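Local coordinates for Glyoxalase/bleomycin resistance protein/dioxygenase (Nocardioides sp., PDB 4MYM) that is of unknown function but belongs to the glyoxalase/bleomycin resistance/dioxygenase superfamily, whose members commonly are metalloenzymes or drug-binding proteins, at residues 137-142 with 149-154; 32-37 with 71-76; 46-51 with 143-148. All blocks are in the same frame, centred on the assembly; numbering follows the deposited sequence.

Interaction 1: 137-142 with 149-154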
loop_
_atom_site.group_PDB
_atom_site.type_symbol
_atom_site.label_atom_id
_atom_site.label_comp_id
_atom_site.label_asym_id
_atom_site.label_seq_id
_atom_site.Cartn_x
_atom_site.Cartn_y
_atom_site.Cartn_z
ATOM N N ARG A 137 -13.632 -13.663 -7.832
ATOM C CA ARG A 137 -12.719 -14.735 -8.112
ATOM C C ARG A 137 -11.318 -14.186 -7.844
ATOM O O ARG A 137 -10.935 -13.158 -8.419
ATOM C CB ARG A 137 -12.872 -15.211 -9.561
ATOM C CG ARG A 137 -11.928 -16.329 -9.955
ATOM C CD ARG A 137 -12.396 -17.028 -11.228
ATOM N NE ARG A 137 -11.687 -18.272 -11.489
ATOM C CZ ARG A 137 -12.025 -19.470 -11.005
ATOM N NH1 ARG A 137 -13.059 -19.618 -10.195
ATOM N NH2 ARG A 137 -11.306 -20.543 -11.334
ATOM N N CYS A 138 -10.585 -14.852 -6.949
ATOM C CA CYS A 138 -9.321 -14.333 -6.413
ATOM C C CYS A 138 -8.186 -15.320 -6.415
ATOM O O CYS A 138 -8.394 -16.543 -6.334
ATOM C CB CYS A 138 -9.501 -13.875 -4.964
ATOM S SG CYS A 138 -10.880 -12.766 -4.718
ATOM N N ILE A 139 -6.973 -14.771 -6.481
ATOM C CA ILE A 139 -5.763 -15.527 -6.222
ATOM C C ILE A 139 -4.878 -14.714 -5.272
ATOM O O ILE A 139 -4.889 -13.473 -5.295
ATOM C CB ILE A 139 -5.002 -15.891 -7.510
ATOM C CG1 ILE A 139 -4.731 -14.648 -8.371
ATOM C CG2 ILE A 139 -5.814 -16.936 -8.288
ATOM C CD1 ILE A 139 -4.056 -14.944 -9.693
ATOM N N TYR A 140 -4.146 -15.424 -4.421
ATOM C CA TYR A 140 -3.294 -14.799 -3.395
ATOM C C TYR A 140 -1.875 -15.386 -3.445
ATOM O O TYR A 140 -1.716 -16.591 -3.645
ATOM C CB TYR A 140 -3.917 -15.023 -2.021
ATOM C CG TYR A 140 -5.293 -14.434 -1.876
ATOM C CD1 TYR A 140 -5.462 -13.097 -1.554
ATOM C CD2 TYR A 140 -6.432 -15.211 -2.062
ATOM C CE1 TYR A 140 -6.722 -12.548 -1.421
ATOM C CE2 TYR A 140 -7.693 -14.676 -1.927
ATOM C CZ TYR A 140 -7.834 -13.344 -1.622
ATOM O OH TYR A 140 -9.078 -12.812 -1.511
ATOM N N PHE A 141 -0.852 -14.536 -3.302
ATOM C CA PHE A 141 0.533 -14.958 -3.229
ATOM C C PHE A 141 1.358 -14.052 -2.312
ATOM O O PHE A 141 1.115 -12.840 -2.269
ATOM C CB PHE A 141 1.202 -15.082 -4.617
ATOM C CG PHE A 141 1.260 -13.801 -5.422
ATOM C CD1 PHE A 141 2.413 -13.021 -5.434
ATOM C CD2 PHE A 141 0.197 -13.421 -6.224
ATOM C CE1 PHE A 141 2.489 -11.874 -6.204
ATOM C CE2 PHE A 141 0.268 -12.273 -7.002
ATOM C CZ PHE A 141 1.412 -11.501 -6.993
ATOM N N PRO A 142 2.312 -14.640 -1.562
ATOM C CA PRO A 142 3.233 -13.856 -0.748
ATOM C C PRO A 142 4.305 -13.154 -1.579
ATOM O O PRO A 142 4.746 -13.672 -2.610
ATOM C CB PRO A 142 3.895 -14.913 0.141
ATOM C CG PRO A 142 3.934 -16.131 -0.716
ATOM C CD PRO A 142 2.693 -16.074 -1.570
ATOM N N TRP A 149 -0.160 -10.451 -2.061
ATOM C CA TRP A 149 -0.854 -9.868 -3.206
ATOM C C TRP A 149 -2.137 -10.622 -3.498
ATOM O O TRP A 149 -2.203 -11.855 -3.350
ATOM C CB TRP A 149 0.045 -9.932 -4.436
ATOM C CG TRP A 149 1.258 -9.033 -4.367
ATOM C CD1 TRP A 149 2.358 -9.185 -3.567
ATOM C CD2 TRP A 149 1.498 -7.859 -5.151
ATOM N NE1 TRP A 149 3.261 -8.171 -3.796
ATOM C CE2 TRP A 149 2.757 -7.341 -4.761
ATOM C CE3 TRP A 149 0.768 -7.191 -6.142
ATOM C CZ2 TRP A 149 3.302 -6.178 -5.334
ATOM C CZ3 TRP A 149 1.298 -6.047 -6.699
ATOM C CH2 TRP A 149 2.556 -5.549 -6.294
ATOM N N GLU A 150 -3.157 -9.870 -3.887
ATOM C CA GLU A 150 -4.420 -10.402 -4.322
ATOM C C GLU A 150 -4.676 -9.866 -5.730
ATOM O O GLU A 150 -4.532 -8.672 -5.975
ATOM C CB GLU A 150 -5.536 -9.952 -3.404
ATOM C CG GLU A 150 -6.929 -10.413 -3.846
ATOM C CD GLU A 150 -8.047 -9.674 -3.165
ATOM O OE1 GLU A 150 -8.085 -8.425 -3.253
ATOM O OE2 GLU A 150 -8.920 -10.325 -2.568
ATOM N N TYR A 151 -4.991 -10.761 -6.660
ATOM C CA TYR A 151 -5.583 -10.372 -7.936
ATOM C C TYR A 151 -7.021 -10.827 -7.811
ATOM O O TYR A 151 -7.284 -11.958 -7.381
ATOM C CB TYR A 151 -4.909 -11.060 -9.127
ATOM C CG TYR A 151 -3.546 -10.566 -9.549
ATOM C CD1 TYR A 151 -2.623 -10.058 -8.632
ATOM C CD2 TYR A 151 -3.143 -10.662 -10.879
ATOM C CE1 TYR A 151 -1.375 -9.627 -9.032
ATOM C CE2 TYR A 151 -1.889 -10.242 -11.278
ATOM C CZ TYR A 151 -1.010 -9.719 -10.350
ATOM O OH TYR A 151 0.244 -9.318 -10.753
ATOM N N PHE A 152 -7.969 -9.950 -8.122
ATOM C CA PHE A 152 -9.374 -10.264 -7.964
ATOM C C PHE A 152 -10.167 -9.686 -9.129
ATOM O O PHE A 152 -9.740 -8.709 -9.753
ATOM C CB PHE A 152 -9.948 -9.776 -6.629
ATOM C CG PHE A 152 -10.133 -8.277 -6.529
ATOM C CD1 PHE A 152 -9.057 -7.441 -6.236
ATOM C CD2 PHE A 152 -11.383 -7.707 -6.692
ATOM C CE1 PHE A 152 -9.223 -6.064 -6.148
ATOM C CE2 PHE A 152 -11.546 -6.328 -6.608
ATOM C CZ PHE A 152 -10.473 -5.514 -6.323
ATOM N N ALA A 153 -11.292 -10.329 -9.419
ATOM C CA ALA A 153 -12.269 -9.813 -10.374
ATOM C C ALA A 153 -13.678 -10.171 -9.907
ATOM O O ALA A 153 -13.924 -11.265 -9.380
ATOM C CB ALA A 153 -11.983 -10.346 -11.761
ATOM N N TRP A 154 -14.596 -9.222 -10.071
ATOM C CA TRP A 154 -15.948 -9.368 -9.568
ATOM C C TRP A 154 -16.723 -10.372 -10.418
ATOM O O TRP A 154 -16.606 -10.372 -11.633
ATOM C CB TRP A 154 -16.694 -8.029 -9.582
ATOM C CG TRP A 154 -16.122 -7.018 -8.650
ATOM C CD1 TRP A 154 -15.639 -5.797 -8.978
ATOM C CD2 TRP A 154 -15.962 -7.152 -7.236
ATOM N NE1 TRP A 154 -15.182 -5.158 -7.860
ATOM C CE2 TRP A 154 -15.364 -5.970 -6.775
ATOM C CE3 TRP A 154 -16.251 -8.165 -6.319
ATOM C CZ2 TRP A 154 -15.055 -5.762 -5.430
ATOM C CZ3 TRP A 154 -15.943 -7.962 -4.985
ATOM C CH2 TRP A 154 -15.353 -6.764 -4.554
#
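The ring of Phe141 lies across the start of the Trp149 side chain, at the turn end of a beta hairpin whose arms, 137-142 and 149-154, run antiparallel in the C-terminal sheet of this vicinal-oxygen-chelate-type fold. Trp149 CB sits over one face of the phenyl ring, 3.5 Å from its centroid, a CH-pi contact. The indole plane is only 5° from that of Phe141, but the two are slid so far that the rings barely overlap. Phe141 reaches this place because its CG stands between its own backbone N and carbonyl carbon (chi1 61°), which swings the ring across toward the partner strand. Tyr151 approaches from another direction: Tyr151 CE1 lies 3.7 Å from Phe141 CE2, at the edge of the phenyl ring and near its plane, with the two rings set obliquely. The three form an aromatic cluster, extended by Ile139, whose CG1 packs on Tyr151 CB. Helix 108-120 covers this face through Ile111 and Leu118.

On the reverse face Tyr140 and Glu150 lie side by side and point the same way. The extended glutamate runs beside the phenol, with its CG 3.2 Å from Tyr140 CE1 and the carboxylate turned 37° from the ring plane. Glu150 OE1 hydrogen-bonds a bound bis-tris molecule, probably from the crystallisation liquor, so this face borders a potential pocket. Cys138 SG lies against Phe152 CB. Paired backbone bonds join Arg137 with Ala153, Ile139 with Tyr151 and Phe141 with Trp149; the last pair includes the straightest, Trp149 N to Phe141 O (2.7 Å). Beyond the aromatic ring of Tyr140, its OH reaches Glu150 OE2 at 2.7 Å in a weak hydrogen bond.

Interaction 2: 32-37 with 71-76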
loop_
_atom_site.group_PDB
_atom_site.type_symbol
_atom_site.label_atom_id
_atom_site.label_comp_id
_atom_site.label_asym_id
_atom_site.label_seq_id
_atom_site.Cartn_x
_atom_site.Cartn_y
_atom_site.Cartn_z
ATOM N N THR A 32 0.398 8.384 -2.609
ATOM C CA THR A 32 1.123 8.436 -3.875
ATOM C C THR A 32 2.131 7.310 -4.046
ATOM O O THR A 32 2.472 6.938 -5.176
ATOM C CB THR A 32 1.843 9.783 -4.046
ATOM O OG1 THR A 32 2.593 10.082 -2.853
ATOM C CG2 THR A 32 0.838 10.881 -4.318
ATOM N N ASP A 33 2.613 6.772 -2.926
ATOM C CA ASP A 33 3.650 5.756 -2.943
ATOM C C ASP A 33 3.331 4.698 -1.882
ATOM O O ASP A 33 2.922 5.021 -0.756
ATOM C CB ASP A 33 5.034 6.357 -2.620
ATOM C CG ASP A 33 5.419 7.559 -3.495
ATOM O OD1 ASP A 33 4.798 8.650 -3.393
ATOM O OD2 ASP A 33 6.418 7.417 -4.246
ATOM N N LEU A 34 3.513 3.436 -2.241
ATOM C CA LEU A 34 3.408 2.330 -1.285
ATOM C C LEU A 34 4.801 1.774 -1.114
ATOM O O LEU A 34 5.396 1.290 -2.080
ATOM C CB LEU A 34 2.456 1.250 -1.800
ATOM C CG LEU A 34 2.510 -0.075 -1.030
ATOM C CD1 LEU A 34 2.048 0.126 0.403
ATOM C CD2 LEU A 34 1.665 -1.125 -1.735
ATOM N N CYS A 35 5.334 1.862 0.107
ATOM C CA CYS A 35 6.709 1.496 0.367
ATOM C C CYS A 35 6.789 0.305 1.331
ATOM O O CYS A 35 6.463 0.400 2.528
ATOM C CB CYS A 35 7.484 2.685 0.911
ATOM S SG CYS A 35 9.238 2.355 1.076
ATOM N N LEU A 36 7.202 -0.823 0.776
ATOM C CA LEU A 36 7.340 -2.042 1.541
ATOM C C LEU A 36 8.641 -2.008 2.334
ATOM O O LEU A 36 9.666 -1.489 1.866
ATOM C CB LEU A 36 7.316 -3.255 0.611
ATOM C CG LEU A 36 6.122 -3.372 -0.345
ATOM C CD1 LEU A 36 6.200 -4.659 -1.146
ATOM C CD2 LEU A 36 4.802 -3.308 0.384
ATOM N N VAL A 37 8.591 -2.585 3.526
ATOM C CA VAL A 37 9.754 -2.687 4.389
ATOM C C VAL A 37 10.464 -3.989 4.035
ATOM O O VAL A 37 9.877 -5.074 4.120
ATOM C CB VAL A 37 9.338 -2.638 5.866
ATOM C CG1 VAL A 37 10.521 -2.916 6.785
ATOM C CG2 VAL A 37 8.720 -1.281 6.175
ATOM N N VAL A 71 -0.042 4.256 -8.377
ATOM C CA VAL A 71 0.744 4.293 -7.145
ATOM C C VAL A 71 2.179 3.809 -7.413
ATOM O O VAL A 71 2.407 2.878 -8.190
ATOM C CB VAL A 71 0.059 3.484 -6.014
ATOM C CG1 VAL A 71 0.144 1.994 -6.290
ATOM C CG2 VAL A 71 0.686 3.805 -4.663
ATOM N N ILE A 72 3.149 4.482 -6.808
ATOM C CA ILE A 72 4.547 4.143 -6.976
ATOM C C ILE A 72 4.878 3.062 -5.947
ATOM O O ILE A 72 4.640 3.248 -4.756
ATOM C CB ILE A 72 5.464 5.356 -6.753
ATOM C CG1 ILE A 72 5.162 6.459 -7.786
ATOM C CG2 ILE A 72 6.936 4.943 -6.767
ATOM C CD1 ILE A 72 5.321 6.034 -9.233
ATOM N N LEU A 73 5.387 1.924 -6.415
ATOM C CA LEU A 73 5.827 0.868 -5.507
ATOM C C LEU A 73 7.278 1.108 -5.163
ATOM O O LEU A 73 8.109 1.329 -6.055
ATOM C CB LEU A 73 5.651 -0.505 -6.147
ATOM C CG LEU A 73 6.070 -1.724 -5.321
ATOM C CD1 LEU A 73 5.226 -1.892 -4.066
ATOM C CD2 LEU A 73 5.944 -2.951 -6.207
ATOM N N ALA A 74 7.581 1.054 -3.868
ATOM C CA ALA A 74 8.916 1.328 -3.357
ATOM C C ALA A 74 9.350 0.286 -2.318
ATOM O O ALA A 74 8.524 -0.434 -1.744
ATOM C CB ALA A 74 8.962 2.730 -2.756
ATOM N N LEU A 75 10.660 0.194 -2.115
ATOM C CA LEU A 75 11.239 -0.708 -1.127
ATOM C C LEU A 75 12.278 0.043 -0.320
ATOM O O LEU A 75 13.121 0.726 -0.883
ATOM C CB LEU A 75 11.916 -1.890 -1.818
ATOM C CG LEU A 75 11.148 -2.578 -2.954
ATOM C CD1 LEU A 75 12.096 -3.464 -3.764
ATOM C CD2 LEU A 75 9.987 -3.379 -2.401
ATOM N N TRP A 76 12.264 -0.146 0.986
ATOM C CA TRP A 76 13.172 0.577 1.868
ATOM C C TRP A 76 13.629 -0.364 2.980
ATOM O O TRP A 76 12.809 -0.954 3.684
ATOM C CB TRP A 76 12.450 1.792 2.452
ATOM C CG TRP A 76 13.335 2.886 2.998
ATOM C CD1 TRP A 76 14.701 2.906 3.085
ATOM C CD2 TRP A 76 12.883 4.119 3.548
ATOM N NE1 TRP A 76 15.125 4.095 3.659
ATOM C CE2 TRP A 76 14.024 4.848 3.955
ATOM C CE3 TRP A 76 11.623 4.684 3.729
ATOM C CZ2 TRP A 76 13.932 6.114 4.527
ATOM C CZ3 TRP A 76 11.538 5.945 4.309
ATOM C CH2 TRP A 76 12.691 6.640 4.695
#
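Leu36 and Leu75 pair across two parallel strands, 33-37 and 72-76, and Leu36 also reaches back to Leu73, so that one leucine packs between two on the neighbouring strand. This is the parallel pair of the N-terminal four-stranded mixed sheet, with the chain returning through helix 41-51 and two intervening strands. Leu36 CB lies 4.0 Å from Leu75 CD2. With CG anti to the carbonyl carbon (chi1 -54°), Leu36 CG comes to lie 4.1 Å from Leu73 CD1. At the tip, CD1 touches both Leu73 CD1 and Leu75 CD2. Helix 41-51 continues this apolar layer through Tyr48, which meets Leu36 and Leu75.

On the other face, Cys35 SG is 3.5 Å from Trp76 CB, near the plane of the indole at its edge, and also touches Ala74 CB. Asp33 runs alongside Ile72, its OD2 3.4 Å from Ile72 CB, while OD1 accepts a hydrogen bond from Thr32 OG1. Asp33, Cys35 and Leu36 also pair with an antiparallel strand of the second subunit, so the sheet continues across the dimer interface.

Five backbone hydrogen bonds, from Ile72 N to Thr32 O through Trp76 N to Leu36 O, satisfy the polar groups facing each other here. Because these groups are bonded strand to strand, the leucine side can be wholly apolar against helix 41-51, while the side carrying Asp33 and Cys35 packs on the second subunit.

Interaction 3: 46-51 with 143-148; sequences EFYTTK and GPCGEF
Tyr48 and Glu147 supply the polar core of this contact between helix 46-51 and segment 143-148, the turn that leads into strand 147-154. The two side chains come from opposite directions, and Glu147 OE2 meets the phenol at its edge, near the ring plane. Tyr48 OH donates to Glu147 OE2 over a very short 2.5 Å, with ring and carboxylate 25° apart. The glutamate bends at chi2 (-76°), bringing its carboxylate back over its own turn, where Glu147 OE1 uses its syn lone pair to accept from Cys145 N at 2.9 Å. Trp149 NE1 is a second donor to OE2. Grip on both oxygens should limit rotation of the carboxylate, and the donors would probably favour its charged form.

The apolar part centres on Pro144. Its CD stands over one face of the Phe47 ring, a CH-pi contact 3.6 Å from the centroid and 16° off the normal. Pro144 CD also lies 3.2 Å from Tyr48 OH, so the proline carbon touches both aromatic residues. Gly143 CA closes on Phe47 CZ, and Cys145 SG approaches the edge of the Tyr48 ring.

Around this site, Tyr48 packs on Leu73 of strand 72-77 and Cys145 on Leu36 and Leu75, while Arg97 NH1 bonds to the carbonyls of Gly143 and Glu147. Helix 41-51 of the N-terminal half is thereby joined to the turn between strands 136-142 and 147-154.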
loop_
_atom_site.group_PDB
_atom_site.type_symbol
_atom_site.label_atom_id
_atom_site.label_comp_id
_atom_site.label_asym_id
_atom_site.label_seq_id
_atom_site.Cartn_x
_atom_site.Cartn_y
_atom_site.Cartn_z
ATOM N N GLU A 46 14.813 -8.009 -7.262
ATOM C CA GLU A 46 14.760 -9.132 -8.207
ATOM C C GLU A 46 13.335 -9.693 -8.373
ATOM O O GLU A 46 12.881 -9.946 -9.496
ATOM C CB GLU A 46 15.730 -10.228 -7.743
ATOM C CG GLU A 46 15.763 -11.490 -8.599
ATOM C CD GLU A 46 16.317 -11.266 -10.002
ATOM O OE1 GLU A 46 16.892 -10.179 -10.285
ATOM O OE2 GLU A 46 16.175 -12.196 -10.834
ATOM N N PHE A 47 12.624 -9.853 -7.261
ATOM C CA PHE A 47 11.247 -10.367 -7.281
ATOM C C PHE A 47 10.291 -9.460 -8.071
ATOM O O PHE A 47 9.617 -9.912 -8.998
ATOM C CB PHE A 47 10.744 -10.565 -5.838
ATOM C CG PHE A 47 9.326 -11.076 -5.739
ATOM C CD1 PHE A 47 8.254 -10.204 -5.758
ATOM C CD2 PHE A 47 9.067 -12.443 -5.606
ATOM C CE1 PHE A 47 6.950 -10.665 -5.671
ATOM C CE2 PHE A 47 7.765 -12.913 -5.513
ATOM C CZ PHE A 47 6.701 -12.021 -5.541
ATOM N N TYR A 48 10.242 -8.168 -7.734
ATOM C CA TYR A 48 9.234 -7.295 -8.347
ATOM C C TYR A 48 9.502 -7.014 -9.810
ATOM O O TYR A 48 8.551 -6.871 -10.586
ATOM C CB TYR A 48 9.048 -5.990 -7.557
ATOM C CG TYR A 48 8.647 -6.289 -6.136
ATOM C CD1 TYR A 48 7.337 -6.667 -5.817
ATOM C CD2 TYR A 48 9.597 -6.271 -5.120
ATOM C CE1 TYR A 48 6.985 -6.984 -4.508
ATOM C CE2 TYR A 48 9.260 -6.579 -3.818
ATOM C CZ TYR A 48 7.967 -6.938 -3.519
ATOM O OH TYR A 48 7.681 -7.235 -2.219
ATOM N N THR A 49 10.784 -6.940 -10.175
ATOM C CA THR A 49 11.184 -6.731 -11.564
ATOM C C THR A 49 10.953 -7.981 -12.420
ATOM O O THR A 49 10.209 -7.936 -13.396
ATOM C CB THR A 49 12.659 -6.305 -11.685
ATOM O OG1 THR A 49 13.501 -7.252 -11.012
ATOM C CG2 THR A 49 12.863 -4.931 -11.064
ATOM N N THR A 50 11.570 -9.098 -12.050
ATOM C CA THR A 50 11.526 -10.289 -12.921
ATOM C C THR A 50 10.199 -11.050 -12.853
ATOM O O THR A 50 9.743 -11.575 -13.868
ATOM C CB THR A 50 12.678 -11.262 -12.627
ATOM O OG1 THR A 50 12.447 -11.893 -11.370
ATOM C CG2 THR A 50 14.016 -10.525 -12.611
ATOM N N LYS A 51 9.568 -11.101 -11.680
ATOM C CA LYS A 51 8.319 -11.859 -11.525
ATOM C C LYS A 51 7.089 -11.040 -11.850
ATOM O O LYS A 51 6.161 -11.547 -12.482
ATOM C CB LYS A 51 8.164 -12.419 -10.116
ATOM C CG LYS A 51 9.361 -13.183 -9.587
ATOM C CD LYS A 51 9.592 -14.464 -10.341
ATOM C CE LYS A 51 10.660 -15.322 -9.670
ATOM N NZ LYS A 51 10.307 -15.644 -8.266
ATOM N N GLY A 143 4.700 -11.965 -1.143
ATOM C CA GLY A 143 5.902 -11.320 -1.663
ATOM C C GLY A 143 6.988 -11.373 -0.593
ATOM O O GLY A 143 6.745 -11.859 0.510
ATOM N N PRO A 144 8.188 -10.880 -0.916
ATOM C CA PRO A 144 9.347 -10.978 -0.025
ATOM C C PRO A 144 9.414 -9.932 1.116
ATOM O O PRO A 144 10.357 -9.967 1.913
ATOM C CB PRO A 144 10.535 -10.807 -0.979
ATOM C CG PRO A 144 10.003 -10.025 -2.143
ATOM C CD PRO A 144 8.541 -10.361 -2.256
ATOM N N CYS A 145 8.447 -9.021 1.202
ATOM C CA CYS A 145 8.473 -7.979 2.230
ATOM C C CYS A 145 7.333 -8.107 3.238
ATOM O O CYS A 145 6.824 -7.096 3.757
ATOM C CB CYS A 145 8.446 -6.600 1.559
ATOM S SG CYS A 145 9.919 -6.254 0.581
ATOM N N GLY A 146 6.936 -9.348 3.528
ATOM C CA GLY A 146 5.852 -9.606 4.462
ATOM C C GLY A 146 4.467 -9.392 3.897
ATOM O O GLY A 146 3.481 -9.730 4.530
ATOM N N GLU A 147 4.370 -8.797 2.715
ATOM C CA GLU A 147 3.072 -8.548 2.131
ATOM C C GLU A 147 2.581 -9.802 1.414
ATOM O O GLU A 147 3.375 -10.694 1.064
ATOM C CB GLU A 147 3.128 -7.377 1.140
ATOM C CG GLU A 147 3.519 -7.727 -0.291
ATOM C CD GLU A 147 5.001 -7.999 -0.497
ATOM O OE1 GLU A 147 5.762 -8.179 0.483
ATOM O OE2 GLU A 147 5.414 -8.025 -1.675
ATOM N N PHE A 148 1.277 -9.838 1.184
ATOM C CA PHE A 148 0.730 -10.689 0.134
ATOM C C PHE A 148 -0.031 -9.866 -0.881
ATOM O O PHE A 148 -0.479 -8.749 -0.593
ATOM C CB PHE A 148 -0.127 -11.841 0.678
ATOM C CG PHE A 148 -1.407 -11.443 1.363
ATOM C CD1 PHE A 148 -1.406 -10.787 2.596
ATOM C CD2 PHE A 148 -2.632 -11.820 0.828
ATOM C CE1 PHE A 148 -2.598 -10.480 3.240
ATOM C CE2 PHE A 148 -3.818 -11.505 1.459
ATOM C CZ PHE A 148 -3.807 -10.850 2.673
#

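Overall arrangement
Interactions 1 and 2 are buried strand pairings in different four-stranded sheets, one antiparallel and one parallel, with centres about 20 Å apart; interaction 3 is smaller, only partly buried, and joins the two halves. It continues the hairpin of interaction 1, since 143-148 links 137-142 to 149-154, and its helix lies on the sheet of interaction 2. The backbone carries the polar bonding across the strands in interaction 2 and most of it in interaction 1, whereas interaction 3 depends on a side-chain hydrogen bond and a proline-aromatic contact. Aromatic residues dominate interaction 1 and leucines one face of interaction 2. All three also touch the second subunit.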